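ATP-citrate lyase beta-subunit (Chlorobium limicola, PDB 6HXJ) probably takes part in the ATP- and CoA-dependent cleavage of citrate to acetyl-CoA and oxaloacetate, releasing ADP and phosphate. Local coordinates at residues Ile18-Asn22 / Phe201-Asp205; Ile109-Asp114 / Gln139-Asp143. All coordinates share one frame; numbering follows the deposited sequence.

How the contacts relate
From the N terminus, the chain passes through helix 6-15 and enters the first half of contact 1 at Ile18-Asn22, just before strand 23-25. It later runs along strand 104-112, turns into the antiparallel strand 115-121, then reverses again into 136-141. Contact 2 closes this short loop, bridging strands 104-112 and 136-141 across 115-121. Only after helices 148-158 and 163-181 and strand 184-195 does Phe201-Asp205 complete contact 1, tying the connection between helix 6-15 and strand 23-25 to strand 200-210, so contact 2 nests inside the larger loop. Both reach the same six-stranded antiparallel sheet without touching: their centres lie 24 Å apart and their nearest atoms about 8 Å.

Contact 1. Residues Ile18-Asn22 / Phe201-Asp205; sequences IPVPN and FAALD
Pro19 and Ala203 are joined by a backbone hydrogen bond that fastens the connection between helix 6-15 and strand 23-25 to strand 200-210, a member of the antiparallel sheet of the ATP-grasp region. Ala203 N donates to Pro19 O over 2.7 Å with an N-H...O angle of 145°. The donor stands above the carbonyl plane, 38° out of it. The two segments run across one another and do not pair along their length. The CA atoms of Pro19 and Ala202 come within 4.5 Å at this crossing. Pro19 O also receives a CA-H...O contact from Ala202 CA. Neither Pro19 nor Pro21 has an N-H to offer, which agrees with a single backbone bond between the segments.

The Pro19 ring can be followed atom by atom. Its CB points toward the strand and packs on Phe201 CB at 3.8 Å. CG, next around the ring, meets the same Phe201 CB at 3.8 Å, and CD then turns back to the backbone N. Pro19 and Phe201 thus lie side by side, pointing the same way. With CG anti to its own carbonyl carbon (chi1 -78°), Phe201 carries its phenyl ring away from Pro19, to Ile164, Arg167 and Ile171 of helix 163-181.

Further along, Pro21 lays its ring against the strand, with CD 4.2 Å from Ala202 CB and CG at the edge of contact with Leu204 CD1. Asp205 OD1 forms a salt bridge with Lys50 of strand 50-51, and Asn22 hydrogen-bonds to Glu97 just past strand 93-96, so both segments have partners in or beside the small three-stranded sheet. Between the two prolines, Val20 directs its CB away from the strand, yet its CG1 still reaches Ala203 CB at 4.2 Å.

Contact 2. Residues Ile109-Asp114 / Gln139-Asp143; sequences IIGNKD and QIELD
Asn112 and Gln139 pair their side-chain amides through two reciprocal hydrogen bonds, a closed ring of donors and acceptors that spans two strands with another strand between them. Asn112 ND2 donates to Gln139 OE1 at 2.8 Å, and Gln139 NE2 returns a bond to Asn112 OD1 at 3.0 Å. Each donor lies in the carbonyl plane of its acceptor and on a lone pair, but the amide planes are turned 36° against each other, so the ring is twisted and not flat. The side chains come from opposite directions: Asn112 points its CB toward the other segment, whereas Gln139 needs the bend at chi2 (72°) to bring its amide over.

Asn112 OD1 accepts a second bond, from Asp114 N at 3.2 Å. This makes an Asx turn and helps fix the rotation of the amide at the end of strand 104-112. Gln139 NE2 also makes a weak bond to Glu141 OE2. Past the turn, Asp114 O takes a bond from Leu142 N at 2.9 Å. Asp114 OD2 and Glu141 OE2 are 4.6 Å apart, which might slightly favour protonation of one of them.

On the other face of the sheet, Ile109 CD1 meets Ile140 CD1 at 3.8 Å, the side chains crossing at about a right angle. Asn112 O, Leu142 O and Asp143 OD1 are each bonded by a basic side chain of another protein's chain, so the polar end of the contact joins a subunit interface. Strand 115-121 runs between the two strands: Glu117 hydrogen-bonds through its backbone to Ile110, and Ala116 to Ile140. Leu175, Ile176 and Phe179 of helix 163-181 pack on Ile109, and Ile176 also on Ile140.

Contact 1. Residues Ile18-Asn22 / Phe201-Asp205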
ATOM      1  N   ILE A  18      47.021 -21.192  48.129  1.00117.69           N
ATOM      2  CA  ILE A  18      47.143 -21.059  49.577  1.00117.28           C
ATOM      3  C   ILE A  18      47.154 -22.471  50.156  1.00126.90           C
ATOM      4  O   ILE A  18      46.256 -23.267  49.846  1.00127.82           O
ATOM      5  CB  ILE A  18      46.038 -20.166  50.179  1.00116.98           C
ATOM      6  CG1 ILE A  18      46.135 -18.733  49.631  1.00114.56           C
ATOM      7  CG2 ILE A  18      46.061 -20.208  51.718  1.00116.83           C
ATOM      8  CD1 ILE A  18      44.940 -17.864  49.922  1.00119.95           C
ATOM      9  N   PRO A  19      48.192 -22.804  50.955  1.00125.87           N
ATOM     10  CA  PRO A  19      48.292 -24.157  51.512  1.00128.00           C
ATOM     11  C   PRO A  19      47.035 -24.608  52.235  1.00131.41           C
ATOM     12  O   PRO A  19      46.639 -23.982  53.206  1.00130.20           O
ATOM     13  CB  PRO A  19      49.488 -24.037  52.445  1.00131.02           C
ATOM     14  CG  PRO A  19      50.322 -22.953  51.866  1.00134.58           C
ATOM     15  CD  PRO A  19      49.330 -21.962  51.386  1.00127.39           C
ATOM     16  N   VAL A  20      46.363 -25.628  51.713  1.00128.83           N
ATOM     17  CA  VAL A  20      45.128 -26.134  52.310  1.00128.25           C
ATOM     18  C   VAL A  20      45.167 -27.661  52.382  1.00134.03           C
ATOM     19  O   VAL A  20      45.618 -28.300  51.424  1.00135.14           O
ATOM     20  CB  VAL A  20      43.846 -25.636  51.576  1.00130.52           C
ATOM     21  CG1 VAL A  20      43.680 -24.128  51.688  1.00128.01           C
ATOM     22  CG2 VAL A  20      43.834 -26.074  50.123  1.00131.25           C
ATOM     23  N   PRO A  21      44.655 -28.262  53.478  1.00130.28           N
ATOM     24  CA  PRO A  21      44.614 -29.720  53.561  1.00132.28           C
ATOM     25  C   PRO A  21      43.662 -30.302  52.527  1.00136.94           C
ATOM     26  O   PRO A  21      42.655 -29.672  52.183  1.00134.65           O
ATOM     27  CB  PRO A  21      44.088 -29.967  54.973  1.00133.61           C
ATOM     28  CG  PRO A  21      43.319 -28.764  55.310  1.00135.21           C
ATOM     29  CD  PRO A  21      44.062 -27.651  54.679  1.00129.88           C
ATOM     30  N   ASN A  22      43.995 -31.497  52.024  1.00136.18           N
ATOM     31  CA  ASN A  22      43.155 -32.183  51.053  1.00136.84           C
ATOM     32  C   ASN A  22      41.811 -32.425  51.705  1.00137.55           C
ATOM     33  O   ASN A  22      41.745 -32.853  52.854  1.00136.35           O
ATOM     34  CB  ASN A  22      43.789 -33.484  50.581  1.00143.07           C
ATOM     35  CG  ASN A  22      45.110 -33.301  49.868  1.00173.30           C
ATOM     36  OD1 ASN A  22      45.322 -32.334  49.125  1.00166.39           O
ATOM     37  ND2 ASN A  22      46.046 -34.215  50.100  1.00169.69           N
ATOM     38  N   PHE A 201      53.082 -26.125  54.663  1.00137.40           N
ATOM     39  CA  PHE A 201      52.094 -25.316  55.363  1.00132.26           C
ATOM     40  C   PHE A 201      50.667 -25.767  55.000  1.00136.06           C
ATOM     41  O   PHE A 201      50.449 -26.327  53.920  1.00137.50           O
ATOM     42  CB  PHE A 201      52.267 -23.846  54.976  1.00130.01           C
ATOM     43  CG  PHE A 201      53.388 -23.072  55.627  1.00131.10           C
ATOM     44  CD1 PHE A 201      54.658 -23.053  55.066  1.00136.00           C
ATOM     45  CD2 PHE A 201      53.150 -22.279  56.747  1.00130.32           C
ATOM     46  CE1 PHE A 201      55.680 -22.294  55.638  1.00137.12           C
ATOM     47  CE2 PHE A 201      54.176 -21.523  57.321  1.00133.20           C
ATOM     48  CZ  PHE A 201      55.434 -21.541  56.765  1.00133.83           C
ATOM     49  N   ALA A 202      49.701 -25.515  55.898  1.00130.24           N
ATOM     50  CA  ALA A 202      48.280 -25.817  55.701  1.00128.36           C
ATOM     51  C   ALA A 202      47.406 -24.879  56.515  1.00129.07           C
ATOM     52  O   ALA A 202      47.651 -24.653  57.699  1.00128.08           O
ATOM     53  CB  ALA A 202      47.963 -27.262  56.072  1.00132.74           C
ATOM     54  N   ALA A 203      46.364 -24.347  55.869  1.00124.27           N
ATOM     55  CA  ALA A 203      45.355 -23.489  56.481  1.00121.16           C
ATOM     56  C   ALA A 203      44.318 -24.439  57.043  1.00128.57           C
ATOM     57  O   ALA A 203      43.566 -25.044  56.271  1.00129.32           O
ATOM     58  CB  ALA A 203      44.726 -22.592  55.432  1.00118.50           C
ATOM     59  N   LEU A 204      44.339 -24.658  58.361  1.00127.12           N
ATOM     60  CA  LEU A 204      43.435 -25.624  58.978  1.00129.58           C
ATOM     61  C   LEU A 204      41.989 -25.120  59.118  1.00133.75           C
ATOM     62  O   LEU A 204      41.087 -25.824  58.650  1.00135.27           O
ATOM     63  CB  LEU A 204      44.001 -26.140  60.303  1.00131.99           C
ATOM     64  CG  LEU A 204      44.523 -27.577  60.312  1.00140.16           C
ATOM     65  CD1 LEU A 204      45.477 -27.865  59.153  1.00140.19           C
ATOM     66  CD2 LEU A 204      45.161 -27.898  61.632  1.00144.81           C
ATOM     67  N   ASP A 205      41.756 -23.923  59.735  1.00127.85           N
ATOM     68  CA  ASP A 205      40.403 -23.357  59.908  1.00125.74           C
ATOM     69  C   ASP A 205      40.260 -22.103  59.089  1.00123.35           C
ATOM     70  O   ASP A 205      40.863 -21.077  59.409  1.00121.20           O
ATOM     71  CB  ASP A 205      40.054 -23.072  61.384  1.00129.13           C
ATOM     72  CG  ASP A 205      39.937 -24.293  62.287  1.00151.02           C
ATOM     73  OD1 ASP A 205      39.196 -25.243  61.921  1.00154.81           O
ATOM     74  OD2 ASP A 205      40.522 -24.270  63.399  1.00159.73           O
TER

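Contact 2. Residues Ile109-Asp114 / Gln139-Asp143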
ATOM      1  N   ILE A 109      42.989 -11.147  57.389  1.00 83.07           N
ATOM      2  CA  ILE A 109      42.919  -9.923  56.593  1.00 80.37           C
ATOM      3  C   ILE A 109      41.464  -9.411  56.666  1.00 83.77           C
ATOM      4  O   ILE A 109      40.546 -10.117  56.258  1.00 81.12           O
ATOM      5  CB  ILE A 109      43.527 -10.094  55.170  1.00 81.19           C
ATOM      6  CG1 ILE A 109      43.423  -8.814  54.361  1.00 79.83           C
ATOM      7  CG2 ILE A 109      42.978 -11.291  54.396  1.00 80.31           C
ATOM      8  CD1 ILE A 109      44.631  -8.526  53.506  1.00 89.94           C
ATOM      9  N   ILE A 110      41.272  -8.281  57.354  1.00 81.99           N
ATOM     10  CA  ILE A 110      39.958  -7.701  57.628  1.00 82.56           C
ATOM     11  C   ILE A 110      39.872  -6.356  56.955  1.00 86.07           C
ATOM     12  O   ILE A 110      40.713  -5.487  57.217  1.00 87.04           O
ATOM     13  CB  ILE A 110      39.649  -7.660  59.156  1.00 88.49           C
ATOM     14  CG1 ILE A 110      40.762  -6.872  59.924  1.00 91.99           C
ATOM     15  CG2 ILE A 110      39.511  -9.089  59.686  1.00 89.89           C
ATOM     16  CD1 ILE A 110      40.954  -7.067  61.453  1.00101.49           C
ATOM     17  N   GLY A 111      38.909  -6.210  56.040  1.00 79.22           N
ATOM     18  CA  GLY A 111      38.729  -4.986  55.276  1.00 77.16           C
ATOM     19  C   GLY A 111      38.272  -3.814  56.115  1.00 84.35           C
ATOM     20  O   GLY A 111      37.651  -4.005  57.165  1.00 87.06           O
ATOM     21  N   ASN A 112      38.601  -2.598  55.667  1.00 79.96           N
ATOM     22  CA  ASN A 112      38.249  -1.334  56.326  1.00 80.68           C
ATOM     23  C   ASN A 112      38.079  -0.229  55.266  1.00 83.40           C
ATOM     24  O   ASN A 112      38.401  -0.466  54.099  1.00 81.67           O
ATOM     25  CB  ASN A 112      39.292  -0.937  57.390  1.00 81.94           C
ATOM     26  CG  ASN A 112      40.711  -0.899  56.900  1.00 91.69           C
ATOM     27  OD1 ASN A 112      41.043  -0.223  55.924  1.00 86.23           O
ATOM     28  ND2 ASN A 112      41.576  -1.641  57.567  1.00 83.49           N
ATOM     29  N   LYS A 113      37.601   0.968  55.668  1.00 79.16           N
ATOM     30  CA  LYS A 113      37.299   2.065  54.750  1.00 77.02           C
ATOM     31  C   LYS A 113      38.449   2.440  53.823  1.00 82.36           C
ATOM     32  O   LYS A 113      38.190   2.899  52.717  1.00 81.24           O
ATOM     33  CB  LYS A 113      36.753   3.306  55.488  1.00 79.54           C
ATOM     34  CG  LYS A 113      37.688   3.905  56.534  1.00101.96           C
ATOM     35  CD  LYS A 113      37.130   5.157  57.239  1.00112.37           C
ATOM     36  CE  LYS A 113      38.200   5.931  58.007  1.00120.90           C
ATOM     37  NZ  LYS A 113      38.656   5.247  59.261  1.00127.94           N
ATOM     38  N   ASP A 114      39.696   2.182  54.242  1.00 81.79           N
ATOM     39  CA  ASP A 114      40.933   2.537  53.521  1.00 80.60           C
ATOM     40  C   ASP A 114      41.635   1.371  52.814  1.00 78.83           C
ATOM     41  O   ASP A 114      42.633   1.575  52.149  1.00 77.56           O
ATOM     42  CB  ASP A 114      41.915   3.254  54.488  1.00 85.63           C
ATOM     43  CG  ASP A 114      41.350   4.507  55.171  1.00108.36           C
ATOM     44  OD1 ASP A 114      40.678   5.327  54.476  1.00106.54           O
ATOM     45  OD2 ASP A 114      41.596   4.680  56.391  1.00123.05           O
ATOM     46  N   GLN A 139      48.509  -2.087  57.847  1.00 92.81           N
ATOM     47  CA  GLN A 139      47.380  -1.602  57.079  1.00 88.89           C
ATOM     48  C   GLN A 139      47.745  -1.575  55.599  1.00 93.05           C
ATOM     49  O   GLN A 139      48.705  -0.910  55.205  1.00 94.46           O
ATOM     50  CB  GLN A 139      46.940  -0.228  57.586  1.00 90.20           C
ATOM     51  CG  GLN A 139      46.028   0.566  56.642  1.00 83.19           C
ATOM     52  CD  GLN A 139      44.654   0.018  56.560  1.00 94.10           C
ATOM     53  OE1 GLN A 139      44.143  -0.572  57.502  1.00 93.36           O
ATOM     54  NE2 GLN A 139      44.019   0.214  55.430  1.00 98.28           N
ATOM     55  N   ILE A 140      47.007  -2.347  54.795  1.00 88.16           N
ATOM     56  CA  ILE A 140      47.187  -2.411  53.352  1.00 87.71           C
ATOM     57  C   ILE A 140      46.272  -1.376  52.749  1.00 91.97           C
ATOM     58  O   ILE A 140      45.055  -1.540  52.784  1.00 90.71           O
ATOM     59  CB  ILE A 140      46.947  -3.835  52.783  1.00 89.18           C
ATOM     60  CG1 ILE A 140      47.981  -4.818  53.345  1.00 91.11           C
ATOM     61  CG2 ILE A 140      46.983  -3.833  51.247  1.00 89.26           C
ATOM     62  CD1 ILE A 140      47.427  -6.032  53.735  1.00 99.88           C
ATOM     63  N   GLU A 141      46.845  -0.289  52.229  1.00 92.01           N
ATOM     64  CA  GLU A 141      46.067   0.754  51.564  1.00 92.17           C
ATOM     65  C   GLU A 141      45.527   0.207  50.267  1.00 94.83           C
ATOM     66  O   GLU A 141      46.189  -0.618  49.626  1.00 94.26           O
ATOM     67  CB  GLU A 141      46.895   2.010  51.337  1.00 97.11           C
ATOM     68  CG  GLU A 141      46.964   2.896  52.575  1.00116.04           C
ATOM     69  CD  GLU A 141      45.628   3.368  53.130  1.00144.88           C
ATOM     70  OE1 GLU A 141      44.886   4.067  52.397  1.00151.77           O
ATOM     71  OE2 GLU A 141      45.324   3.034  54.300  1.00128.96           O
ATOM     72  N   LEU A 142      44.280   0.566  49.951  1.00 90.99           N
ATOM     73  CA  LEU A 142      43.539   0.098  48.781  1.00 89.34           C
ATOM     74  C   LEU A 142      44.343   0.282  47.483  1.00 95.58           C
ATOM     75  O   LEU A 142      44.810   1.393  47.188  1.00 95.21           O
ATOM     76  CB  LEU A 142      42.185   0.816  48.728  1.00 87.99           C
ATOM     77  CG  LEU A 142      41.162   0.322  47.727  1.00 91.12           C
ATOM     78  CD1 LEU A 142      40.512  -0.974  48.168  1.00 88.67           C
ATOM     79  CD2 LEU A 142      40.114   1.344  47.543  1.00 94.67           C
ATOM     80  N   ASP A 143      44.577  -0.857  46.777  1.00 94.00           N
ATOM     81  CA  ASP A 143      45.345  -0.984  45.524  1.00 96.97           C
ATOM     82  C   ASP A 143      46.848  -0.634  45.668  1.00103.25           C
ATOM     83  O   ASP A 143      47.540  -0.481  44.658  1.00106.03           O
ATOM     84  CB  ASP A 143      44.683  -0.182  44.362  1.00100.03           C
ATOM     85  CG  ASP A 143      43.241  -0.556  44.049  1.00104.71           C
ATOM     86  OD1 ASP A 143      42.935  -1.772  44.013  1.00103.57           O
ATOM     87  OD2 ASP A 143      42.427   0.368  43.800  1.00112.65           O
TER